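Local coordinates for solute-binding periplasmic protein of iron/siderophore ABC transporter (Yersinia pestis, PDB 6B2Y), which probably binds chelated iron in the periplasm of the plague bacterium and hands it to an ABC transporter for import, at residues 82-85 and 86-90; 90-93 and 94-97; 328-331 and 332-335. One frame throughout, in Å; residues are numbered along the deposited sequence.

Interactions 1 and 2 follow each other along the chain, share K90 and helix 87-91, and have centres about 10 Å apart. Their side chains touch: F88 CE1 packs on T95 CG2 at 3.7 Å, and R89 CG on Y96 CE2 at 3.6 Å. Interaction 3 belongs to the mixed sheet, whereas interaction 1 starts from the parallel sheet, and their centres are about 18 Å apart. Interaction 2 joins the two, since D92 OD2 lies 3.4 Å from W330 CZ2. R64 also relates interactions 1 and 3, through a salt bridge to D87 and a hydrogen bond to N332. A bound sodium ion lies about 4 Å from the T95 side chain.

Interaction 1: 82-85 and 86-90; sequences VGWQ and GDFRK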
ATOM      1  N   VAL A  82       7.176   7.539  18.499  1.00 29.26           N
ATOM      2  CA  VAL A  82       6.625   7.997  19.777  1.00 31.79           C
ATOM      3  C   VAL A  82       5.121   8.221  19.723  1.00 31.58           C
ATOM      4  O   VAL A  82       4.526   8.650  20.726  1.00 31.08           O
ATOM      5  CB  VAL A  82       7.340   9.273  20.264  1.00 33.36           C
ATOM      6  CG1 VAL A  82       8.827   8.995  20.417  1.00 37.60           C
ATOM      7  CG2 VAL A  82       7.086  10.422  19.315  1.00 33.46           C
ATOM      8  N   GLY A  83       4.484   7.932  18.591  1.00 27.87           N
ATOM      9  CA  GLY A  83       3.045   8.053  18.461  1.00 28.83           C
ATOM     10  C   GLY A  83       2.622   7.769  17.037  1.00 28.48           C
ATOM     11  O   GLY A  83       3.374   8.071  16.104  1.00 25.04           O
ATOM     12  N   TRP A  84       1.442   7.191  16.840  1.00 26.72           N
ATOM     13  CA  TRP A  84       0.994   7.004  15.470  1.00 23.21           C
ATOM     14  C   TRP A  84      -0.520   7.080  15.399  1.00 30.40           C
ATOM     15  O   TRP A  84      -1.230   6.710  16.339  1.00 31.71           O
ATOM     16  CB  TRP A  84       1.476   5.680  14.852  1.00 25.00           C
ATOM     17  CG  TRP A  84       1.281   4.405  15.651  1.00 27.85           C
ATOM     18  CD1 TRP A  84       0.369   4.169  16.661  1.00 27.25           C
ATOM     19  CD2 TRP A  84       2.022   3.177  15.494  1.00 26.08           C
ATOM     20  NE1 TRP A  84       0.503   2.884  17.120  1.00 26.26           N
ATOM     21  CE2 TRP A  84       1.510   2.256  16.431  1.00 23.04           C
ATOM     22  CE3 TRP A  84       3.072   2.771  14.650  1.00 24.67           C
ATOM     23  CZ2 TRP A  84       2.011   0.952  16.550  1.00 25.06           C
ATOM     24  CZ3 TRP A  84       3.568   1.478  14.773  1.00 23.30           C
ATOM     25  CH2 TRP A  84       3.042   0.587  15.721  1.00 25.00           C
ATOM     26  N   GLN A  85      -0.992   7.577  14.261  1.00 26.15           N
ATOM     27  CA  GLN A  85      -2.405   7.544  13.929  1.00 28.56           C
ATOM     28  C   GLN A  85      -2.902   6.097  13.889  1.00 28.78           C
ATOM     29  O   GLN A  85      -2.140   5.160  13.653  1.00 25.83           O
ATOM     30  CB  GLN A  85      -2.612   8.250  12.590  1.00 25.76           C
ATOM     31  CG  GLN A  85      -4.040   8.538  12.209  1.00 30.40           C
ATOM     32  CD  GLN A  85      -4.616   7.414  11.395  1.00 33.56           C
ATOM     33  OE1 GLN A  85      -3.875   6.540  10.915  1.00 31.03           O
ATOM     34  NE2 GLN A  85      -5.938   7.396  11.259  1.00 34.49           N
ATOM     35  N   GLY A  86      -4.204   5.918  14.124  1.00 25.26           N
ATOM     36  CA  GLY A  86      -4.737   4.598  14.442  1.00 27.99           C
ATOM     37  C   GLY A  86      -4.846   3.624  13.284  1.00 28.95           C
ATOM     38  O   GLY A  86      -5.200   2.464  13.523  1.00 26.74           O
ATOM     39  N   ASP A  87      -4.552   4.043  12.049  1.00 26.32           N
ATOM     40  CA  ASP A  87      -4.814   3.172  10.903  1.00 24.73           C
ATOM     41  C   ASP A  87      -4.001   1.881  10.933  1.00 24.11           C
ATOM     42  O   ASP A  87      -4.439   0.863  10.389  1.00 22.54           O
ATOM     43  CB  ASP A  87      -4.520   3.901   9.591  1.00 27.81           C
ATOM     44  CG  ASP A  87      -5.612   4.875   9.190  1.00 35.04           C
ATOM     45  OD1 ASP A  87      -6.640   4.978   9.901  1.00 34.35           O
ATOM     46  OD2 ASP A  87      -5.429   5.550   8.158  1.00 33.58           O
ATOM     47  N   PHE A  88      -2.788   1.904  11.481  1.00 21.57           N
ATOM     48  CA  PHE A  88      -1.986   0.689  11.435  1.00 22.52           C
ATOM     49  C   PHE A  88      -2.585  -0.388  12.334  1.00 22.58           C
ATOM     50  O   PHE A  88      -2.821  -1.523  11.900  1.00 22.49           O
ATOM     51  CB  PHE A  88      -0.540   0.983  11.836  1.00 22.95           C
ATOM     52  CG  PHE A  88       0.341  -0.241  11.862  1.00 22.73           C
ATOM     53  CD1 PHE A  88       0.500  -1.023  10.729  1.00 24.12           C
ATOM     54  CD2 PHE A  88       1.030  -0.593  13.022  1.00 20.76           C
ATOM     55  CE1 PHE A  88       1.310  -2.146  10.741  1.00 22.72           C
ATOM     56  CE2 PHE A  88       1.834  -1.712  13.047  1.00 22.25           C
ATOM     57  CZ  PHE A  88       1.979  -2.493  11.910  1.00 25.07           C
ATOM     58  N   ARG A  89      -2.853  -0.050  13.593  1.00 21.00           N
ATOM     59  CA  ARG A  89      -3.406  -1.067  14.492  1.00 21.75           C
ATOM     60  C   ARG A  89      -4.830  -1.454  14.098  1.00 23.30           C
ATOM     61  O   ARG A  89      -5.201  -2.634  14.162  1.00 23.58           O
ATOM     62  CB  ARG A  89      -3.386  -0.579  15.937  1.00 23.78           C
ATOM     63  CG  ARG A  89      -3.778  -1.681  16.924  1.00 26.54           C
ATOM     64  CD  ARG A  89      -3.905  -1.136  18.326  1.00 31.63           C
ATOM     65  NE  ARG A  89      -5.190  -0.490  18.567  1.00 30.57           N
ATOM     66  CZ  ARG A  89      -5.406   0.407  19.524  1.00 32.31           C
ATOM     67  NH1 ARG A  89      -4.408   0.787  20.321  1.00 32.78           N
ATOM     68  NH2 ARG A  89      -6.613   0.939  19.678  1.00 27.94           N
ATOM     69  N   LYS A  90      -5.638  -0.478  13.693  1.00 23.13           N
ATOM     70  CA  LYS A  90      -7.063  -0.714  13.490  1.00 23.85           C
ATOM     71  C   LYS A  90      -7.376  -1.295  12.115  1.00 30.17           C
ATOM     72  O   LYS A  90      -8.265  -2.153  11.986  1.00 27.31           O
ATOM     73  CB  LYS A  90      -7.828   0.588  13.695  1.00 29.58           C
ATOM     74  CG  LYS A  90      -9.321   0.358  13.805  1.00 40.53           C
ATOM     75  CD  LYS A  90     -10.114   1.477  13.146  1.00 42.84           C
ATOM     76  CE  LYS A  90     -11.611   1.205  13.257  1.00 47.65           C
ATOM     77  NZ  LYS A  90     -12.242   1.942  14.383  1.00 50.61           N
TER
HETATM   78  O   HOH W   1      -1.636   2.419  14.710  1.00 24.47           O
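Q85 and D87 grip each other where strand 81-85 gives way to helix 87-91, and the glutamine side chain can be followed outward. Its CB lies beside G86 N as the backbone dictates. CG, anti to the backbone N (chi1 -169°), keeps 3.2 Å from G86 N, and the bend at chi2 turns the amide back over the next peptide, with Q85 CD 3.1 Å from G86 N. At the end, OE1 accepts from D87 N at 2.8 Å, a capping bond in which the donor stands above the carbonyl plane. NE2 gives its hydrogen to D87 OD1 at 2.9 Å; the aspartate oxygen lies in the glutamine's amide plane, yet is itself met from above the carboxylate plane. Amide and carboxylate are therefore almost perpendicular, 89° apart. Glutamine suits this place because one amide both accepts from the backbone and donates to the acid; OE1 takes a further bond from G63 N, and D87 OD2 forms a salt bridge with R64.

W84 makes a separate, apolar contact. F88 CD2 comes down over one face of its six-membered ring, 3.6 Å from W84 CH2, near the rim. The rings make an offset edge-to-face pair, planes 60° apart, with the edge of F88 toward the indole. Between the two halves, water 1 donates to Q85 O and accepts from R89 N, linking Q85 O to the first helical turn, which K90 N closes by bonding to G86 O.

This is a strand-turn-helix connection. Strand 81-85 lies inside the parallel sheet, G83 and Q85 pairing with L60, W84 with P110 and I112; W84 and F88 also meet helix 93-102, through Y96 and T95 respectively.

Interaction 2: 90-93 and 94-97; sequences KLDP and QTYA
D92 and T95 meet because their first torsions swing the polar ends together. In D92, CG stands anti to the backbone N (chi1 -164°), carrying the carboxylate forward over the start of helix 93-102; in T95, OG1 lies anti to the carbonyl carbon (chi1 -57°), beside its own backbone N, so hydroxyl and amide face the same acid. The hydroxyl gives its hydrogen to D92 OD2, 2.7 Å from T95 OG1, approaching from above the carboxylate plane. The other oxygen takes the backbone: T95 N reaches D92 OD1 at 3.3 Å, a weak but fairly straight bond at 165°. This is an N-cap, and aspartate fits it well, being short enough to fold back on the helix yet having two oxygens to share.

A water widens the grip. Water 2 donates to D92 OD1 and accepts from Q94 N, each at 2.9 Å, so a second amide of the first turn is tied indirectly to the same oxygen. P93 is at home in this first turn, where its lack of an N-H costs no helical bond. The regular pattern then begins, with Y96 N bonding to D92 O and A97 N to P93 O, the latter at 2.9 Å. Q94 sends its side chain away from the cap, its amide bonding to Q296 N and L293 O, while the Y96 hydroxyl bonds to D107.

D92 is the first residue to leave helix 87-91 and caps helix 93-102, so it forms the junction between them. Its carboxylate is buried, but T95, water 2 and the hydroxyl of Y67, which also bonds to OD2, supply several polar partners. Together with the positive end of the helix dipole, they would be expected to favour a charged acid.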
ATOM      1  N   LYS A  90      -5.638  -0.478  13.693  1.00 23.13           N
ATOM      2  CA  LYS A  90      -7.063  -0.714  13.490  1.00 23.85           C
ATOM      3  C   LYS A  90      -7.376  -1.295  12.115  1.00 30.17           C
ATOM      4  O   LYS A  90      -8.265  -2.153  11.986  1.00 27.31           O
ATOM      5  CB  LYS A  90      -7.828   0.588  13.695  1.00 29.58           C
ATOM      6  CG  LYS A  90      -9.321   0.358  13.805  1.00 40.53           C
ATOM      7  CD  LYS A  90     -10.114   1.477  13.146  1.00 42.84           C
ATOM      8  CE  LYS A  90     -11.611   1.205  13.257  1.00 47.65           C
ATOM      9  NZ  LYS A  90     -12.242   1.942  14.383  1.00 50.61           N
ATOM     10  N   LEU A  91      -6.665  -0.853  11.077  1.00 25.76           N
ATOM     11  CA  LEU A  91      -6.952  -1.308   9.724  1.00 26.16           C
ATOM     12  C   LEU A  91      -5.974  -2.361   9.227  1.00 23.90           C
ATOM     13  O   LEU A  91      -6.255  -3.018   8.217  1.00 29.24           O
ATOM     14  CB  LEU A  91      -6.982  -0.117   8.758  1.00 28.74           C
ATOM     15  CG  LEU A  91      -8.092   0.900   9.039  1.00 26.67           C
ATOM     16  CD1 LEU A  91      -8.162   1.953   7.943  1.00 32.65           C
ATOM     17  CD2 LEU A  91      -9.445   0.205   9.212  1.00 34.15           C
ATOM     18  N   ASP A  92      -4.853  -2.566   9.908  1.00 22.73           N
ATOM     19  CA  ASP A  92      -3.951  -3.681   9.615  1.00 20.50           C
ATOM     20  C   ASP A  92      -3.623  -4.451  10.892  1.00 23.13           C
ATOM     21  O   ASP A  92      -2.454  -4.604  11.254  1.00 18.85           O
ATOM     22  CB  ASP A  92      -2.669  -3.187   8.942  1.00 21.86           C
ATOM     23  CG  ASP A  92      -1.892  -4.314   8.289  1.00 25.20           C
ATOM     24  OD1 ASP A  92      -2.354  -5.473   8.375  1.00 25.40           O
ATOM     25  OD2 ASP A  92      -0.827  -4.047   7.675  1.00 24.77           O
ATOM     26  N   PRO A  93      -4.641  -4.992  11.577  1.00 24.95           N
ATOM     27  CA  PRO A  93      -4.371  -5.763  12.807  1.00 20.47           C
ATOM     28  C   PRO A  93      -3.462  -6.964  12.614  1.00 25.09           C
ATOM     29  O   PRO A  93      -2.762  -7.358  13.561  1.00 24.13           O
ATOM     30  CB  PRO A  93      -5.775  -6.208  13.249  1.00 23.74           C
ATOM     31  CG  PRO A  93      -6.602  -6.165  11.988  1.00 20.35           C
ATOM     32  CD  PRO A  93      -6.080  -4.964  11.258  1.00 22.12           C
ATOM     33  N   GLN A  94      -3.471  -7.587  11.433  1.00 20.36           N
ATOM     34  CA  GLN A  94      -2.632  -8.761  11.231  1.00 22.50           C
ATOM     35  C   GLN A  94      -1.153  -8.402  11.287  1.00 24.04           C
ATOM     36  O   GLN A  94      -0.373  -9.062  11.982  1.00 25.42           O
ATOM     37  CB  GLN A  94      -2.975  -9.430   9.906  1.00 25.16           C
ATOM     38  CG  GLN A  94      -4.414  -9.883   9.821  1.00 24.68           C
ATOM     39  CD  GLN A  94      -4.716 -10.445   8.467  1.00 23.25           C
ATOM     40  OE1 GLN A  94      -3.997 -11.323   7.984  1.00 25.54           O
ATOM     41  NE2 GLN A  94      -5.747  -9.920   7.824  1.00 24.46           N
ATOM     42  N   THR A  95      -0.733  -7.379  10.534  1.00 23.96           N
ATOM     43  CA  THR A  95       0.663  -6.961  10.611  1.00 22.55           C
ATOM     44  C   THR A  95       1.016  -6.513  12.022  1.00 22.06           C
ATOM     45  O   THR A  95       2.091  -6.841  12.529  1.00 25.82           O
ATOM     46  CB  THR A  95       0.944  -5.839   9.610  1.00 24.48           C
ATOM     47  OG1 THR A  95       0.596  -6.287   8.301  1.00 22.35           O
ATOM     48  CG2 THR A  95       2.418  -5.455   9.629  1.00 21.35           C
ATOM     49  N   TYR A  96       0.112  -5.776  12.671  1.00 21.69           N
ATOM     50  CA  TYR A  96       0.350  -5.351  14.047  1.00 24.04           C
ATOM     51  C   TYR A  96       0.617  -6.559  14.947  1.00 25.38           C
ATOM     52  O   TYR A  96       1.525  -6.528  15.790  1.00 26.30           O
ATOM     53  CB  TYR A  96      -0.850  -4.548  14.546  1.00 25.21           C
ATOM     54  CG  TYR A  96      -0.691  -3.951  15.934  1.00 23.47           C
ATOM     55  CD1 TYR A  96      -0.890  -4.736  17.075  1.00 24.98           C
ATOM     56  CD2 TYR A  96      -0.365  -2.611  16.107  1.00 23.09           C
ATOM     57  CE1 TYR A  96      -0.762  -4.205  18.331  1.00 27.83           C
ATOM     58  CE2 TYR A  96      -0.231  -2.065  17.376  1.00 25.66           C
ATOM     59  CZ  TYR A  96      -0.426  -2.884  18.488  1.00 30.23           C
ATOM     60  OH  TYR A  96      -0.299  -2.382  19.765  1.00 30.38           O
ATOM     61  N   ALA A  97      -0.144  -7.642  14.748  1.00 26.36           N
ATOM     62  CA  ALA A  97       0.011  -8.853  15.558  1.00 27.02           C
ATOM     63  C   ALA A  97       1.399  -9.462  15.401  1.00 31.03           C
ATOM     64  O   ALA A  97       2.011  -9.901  16.385  1.00 29.53           O
ATOM     65  CB  ALA A  97      -1.064  -9.870  15.174  1.00 27.30           C
TER
HETATM   66  O   HOH W   2      -4.832  -6.879   9.000  1.00 24.71           O

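Interaction 3: 328-331 and 332-335; sequences AIWH and NYYN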
ATOM      1  N   ALA A 328      -7.002 -11.503  -6.632  1.00 23.82           N
ATOM      2  CA  ALA A 328      -7.110 -10.558  -5.528  1.00 24.19           C
ATOM      3  C   ALA A 328      -5.727 -10.119  -5.066  1.00 20.85           C
ATOM      4  O   ALA A 328      -4.768 -10.898  -5.081  1.00 21.21           O
ATOM      5  CB  ALA A 328      -7.891 -11.132  -4.330  1.00 27.35           C
ATOM      6  N   ILE A 329      -5.649  -8.854  -4.647  1.00 23.08           N
ATOM      7  CA  ILE A 329      -4.413  -8.224  -4.203  1.00 20.77           C
ATOM      8  C   ILE A 329      -4.650  -7.557  -2.850  1.00 17.03           C
ATOM      9  O   ILE A 329      -5.740  -7.048  -2.575  1.00 19.25           O
ATOM     10  CB  ILE A 329      -3.914  -7.190  -5.245  1.00 19.92           C
ATOM     11  CG1 ILE A 329      -2.522  -6.692  -4.871  1.00 19.46           C
ATOM     12  CG2 ILE A 329      -4.917  -6.030  -5.371  1.00 17.25           C
ATOM     13  CD1 ILE A 329      -1.428  -7.729  -5.059  1.00 21.10           C
ATOM     14  N   TRP A 330      -3.610  -7.546  -2.012  1.00 20.27           N
ATOM     15  CA  TRP A 330      -3.695  -6.900  -0.698  1.00 22.14           C
ATOM     16  C   TRP A 330      -3.885  -5.396  -0.850  1.00 22.35           C
ATOM     17  O   TRP A 330      -3.103  -4.725  -1.532  1.00 20.15           O
ATOM     18  CB  TRP A 330      -2.425  -7.194   0.093  1.00 19.96           C
ATOM     19  CG  TRP A 330      -2.410  -6.827   1.554  1.00 22.44           C
ATOM     20  CD1 TRP A 330      -3.278  -7.252   2.526  1.00 22.52           C
ATOM     21  CD2 TRP A 330      -1.427  -6.024   2.218  1.00 20.25           C
ATOM     22  NE1 TRP A 330      -2.905  -6.745   3.756  1.00 22.54           N
ATOM     23  CE2 TRP A 330      -1.771  -5.991   3.595  1.00 22.10           C
ATOM     24  CE3 TRP A 330      -0.283  -5.331   1.786  1.00 22.14           C
ATOM     25  CZ2 TRP A 330      -1.025  -5.289   4.534  1.00 19.49           C
ATOM     26  CZ3 TRP A 330       0.463  -4.629   2.724  1.00 22.98           C
ATOM     27  CH2 TRP A 330       0.086  -4.606   4.081  1.00 25.76           C
ATOM     28  N   HIS A 331      -4.916  -4.863  -0.195  1.00 19.51           N
ATOM     29  CA  HIS A 331      -5.303  -3.488  -0.468  1.00 19.68           C
ATOM     30  C   HIS A 331      -4.248  -2.492  -0.015  1.00 19.02           C
ATOM     31  O   HIS A 331      -4.069  -1.451  -0.662  1.00 19.61           O
ATOM     32  CB  HIS A 331      -6.626  -3.153   0.198  1.00 22.54           C
ATOM     33  CG  HIS A 331      -7.030  -1.734  -0.020  1.00 23.49           C
ATOM     34  ND1 HIS A 331      -7.450  -1.271  -1.249  1.00 21.65           N
ATOM     35  CD2 HIS A 331      -7.023  -0.664   0.811  1.00 24.28           C
ATOM     36  CE1 HIS A 331      -7.693   0.025  -1.161  1.00 21.90           C
ATOM     37  NE2 HIS A 331      -7.455   0.413   0.082  1.00 20.82           N
ATOM     38  N   ASN A 332      -3.530  -2.793   1.067  1.00 19.99           N
ATOM     39  CA  ASN A 332      -2.604  -1.799   1.599  1.00 18.96           C
ATOM     40  C   ASN A 332      -1.427  -1.523   0.679  1.00 19.26           C
ATOM     41  O   ASN A 332      -0.716  -0.532   0.916  1.00 20.06           O
ATOM     42  CB  ASN A 332      -2.119  -2.230   2.979  1.00 20.34           C
ATOM     43  CG  ASN A 332      -3.207  -2.101   4.026  1.00 25.12           C
ATOM     44  OD1 ASN A 332      -3.917  -1.099   4.075  1.00 27.74           O
ATOM     45  ND2 ASN A 332      -3.351  -3.128   4.861  1.00 33.10           N
ATOM     46  N   TYR A 333      -1.215  -2.329  -0.372  1.00 18.70           N
ATOM     47  CA  TYR A 333      -0.260  -1.931  -1.401  1.00 19.27           C
ATOM     48  C   TYR A 333      -0.703  -0.655  -2.124  1.00 21.05           C
ATOM     49  O   TYR A 333       0.085  -0.087  -2.904  1.00 19.27           O
ATOM     50  CB  TYR A 333      -0.037  -3.066  -2.425  1.00 18.81           C
ATOM     51  CG  TYR A 333       0.687  -4.292  -1.862  1.00 22.45           C
ATOM     52  CD1 TYR A 333       1.822  -4.171  -1.071  1.00 19.62           C
ATOM     53  CD2 TYR A 333       0.224  -5.577  -2.146  1.00 21.78           C
ATOM     54  CE1 TYR A 333       2.472  -5.308  -0.565  1.00 21.91           C
ATOM     55  CE2 TYR A 333       0.858  -6.701  -1.647  1.00 19.94           C
ATOM     56  CZ  TYR A 333       1.968  -6.567  -0.854  1.00 24.29           C
ATOM     57  OH  TYR A 333       2.583  -7.711  -0.369  1.00 20.34           O
ATOM     58  N   TYR A 334      -1.935  -0.183  -1.893  1.00 19.87           N
ATOM     59  CA  TYR A 334      -2.369   1.060  -2.520  1.00 18.75           C
ATOM     60  C   TYR A 334      -1.720   2.287  -1.889  1.00 20.74           C
ATOM     61  O   TYR A 334      -1.864   3.392  -2.423  1.00 18.52           O
ATOM     62  CB  TYR A 334      -3.908   1.147  -2.470  1.00 20.14           C
ATOM     63  CG  TYR A 334      -4.486   1.756  -1.211  1.00 20.84           C
ATOM     64  CD1 TYR A 334      -5.381   2.822  -1.280  1.00 29.16           C
ATOM     65  CD2 TYR A 334      -4.134   1.278   0.043  1.00 25.37           C
ATOM     66  CE1 TYR A 334      -5.899   3.390  -0.128  1.00 28.23           C
ATOM     67  CE2 TYR A 334      -4.649   1.832   1.188  1.00 34.00           C
ATOM     68  CZ  TYR A 334      -5.532   2.884   1.099  1.00 35.68           C
ATOM     69  OH  TYR A 334      -6.051   3.441   2.250  1.00 51.62           O
ATOM     70  N   ASN A 335      -1.000   2.117  -0.783  1.00 18.26           N
ATOM     71  CA  ASN A 335      -0.318   3.236  -0.124  1.00 18.51           C
ATOM     72  C   ASN A 335       0.885   2.701   0.652  1.00 17.80           C
ATOM     73  O   ASN A 335       0.987   2.838   1.873  1.00 20.53           O
ATOM     74  CB  ASN A 335      -1.279   3.989   0.796  1.00 19.98           C
ATOM     75  CG  ASN A 335      -0.717   5.313   1.248  1.00 22.23           C
ATOM     76  OD1 ASN A 335       0.259   5.799   0.678  1.00 20.75           O
ATOM     77  ND2 ASN A 335      -1.328   5.909   2.270  1.00 24.57           N
TER
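N332 CB rests on one face of the W330 six-membered ring, almost over the centroid and 3.4 Å from it, a CH-pi contact. N332 ND2 reaches across to W330 CZ2 at 3.2 Å, with the amide plane nearly perpendicular to the indole. The edge of the same indole faces Y333. W330 CE3 sits over the centre of the tyrosine ring, 3.6 Å from Y333 CE1. This is an edge-to-face pair with planes at 77°. I329 CD1 comes to Y333 CD2 from an oblique direction. Further round the turn, H331 lays NE2 over the middle of the Y334 ring, 3.3 Å from Y334 CZ. These two planes make only 32°, while the opposite face of Y334 carries N335 CB near the rim.

How the backbone coils decides which rings meet. The chain leaves strand 326-330 of the mixed sheet toward helix 340-350, winding into a 3-10 turn in which Y333 N bonds to W330 O at 3.3 Å. W330 CG is anti to its backbone N (chi1 -170°), and Y333 CG is anti to its carbonyl carbon, which brings the indole edge against the face of the phenol ring. Here the flat W330 and Y333 offer an edge and a face to each other, which suits side chains three residues apart round the turn. Y333 also packs on L341 and A342 of helix 340-350.

Polar ends find partners beyond the turn: H331 ND1 bonds to S279 OG, and N332 OD1 accepts from R64 NH1. The bond to R64 helps fix the rotation of the amide, and ND2 is held close to the rim of the indole. A neighbouring positive charge would probably also polarise this amide, making its N-H groups somewhat better donors.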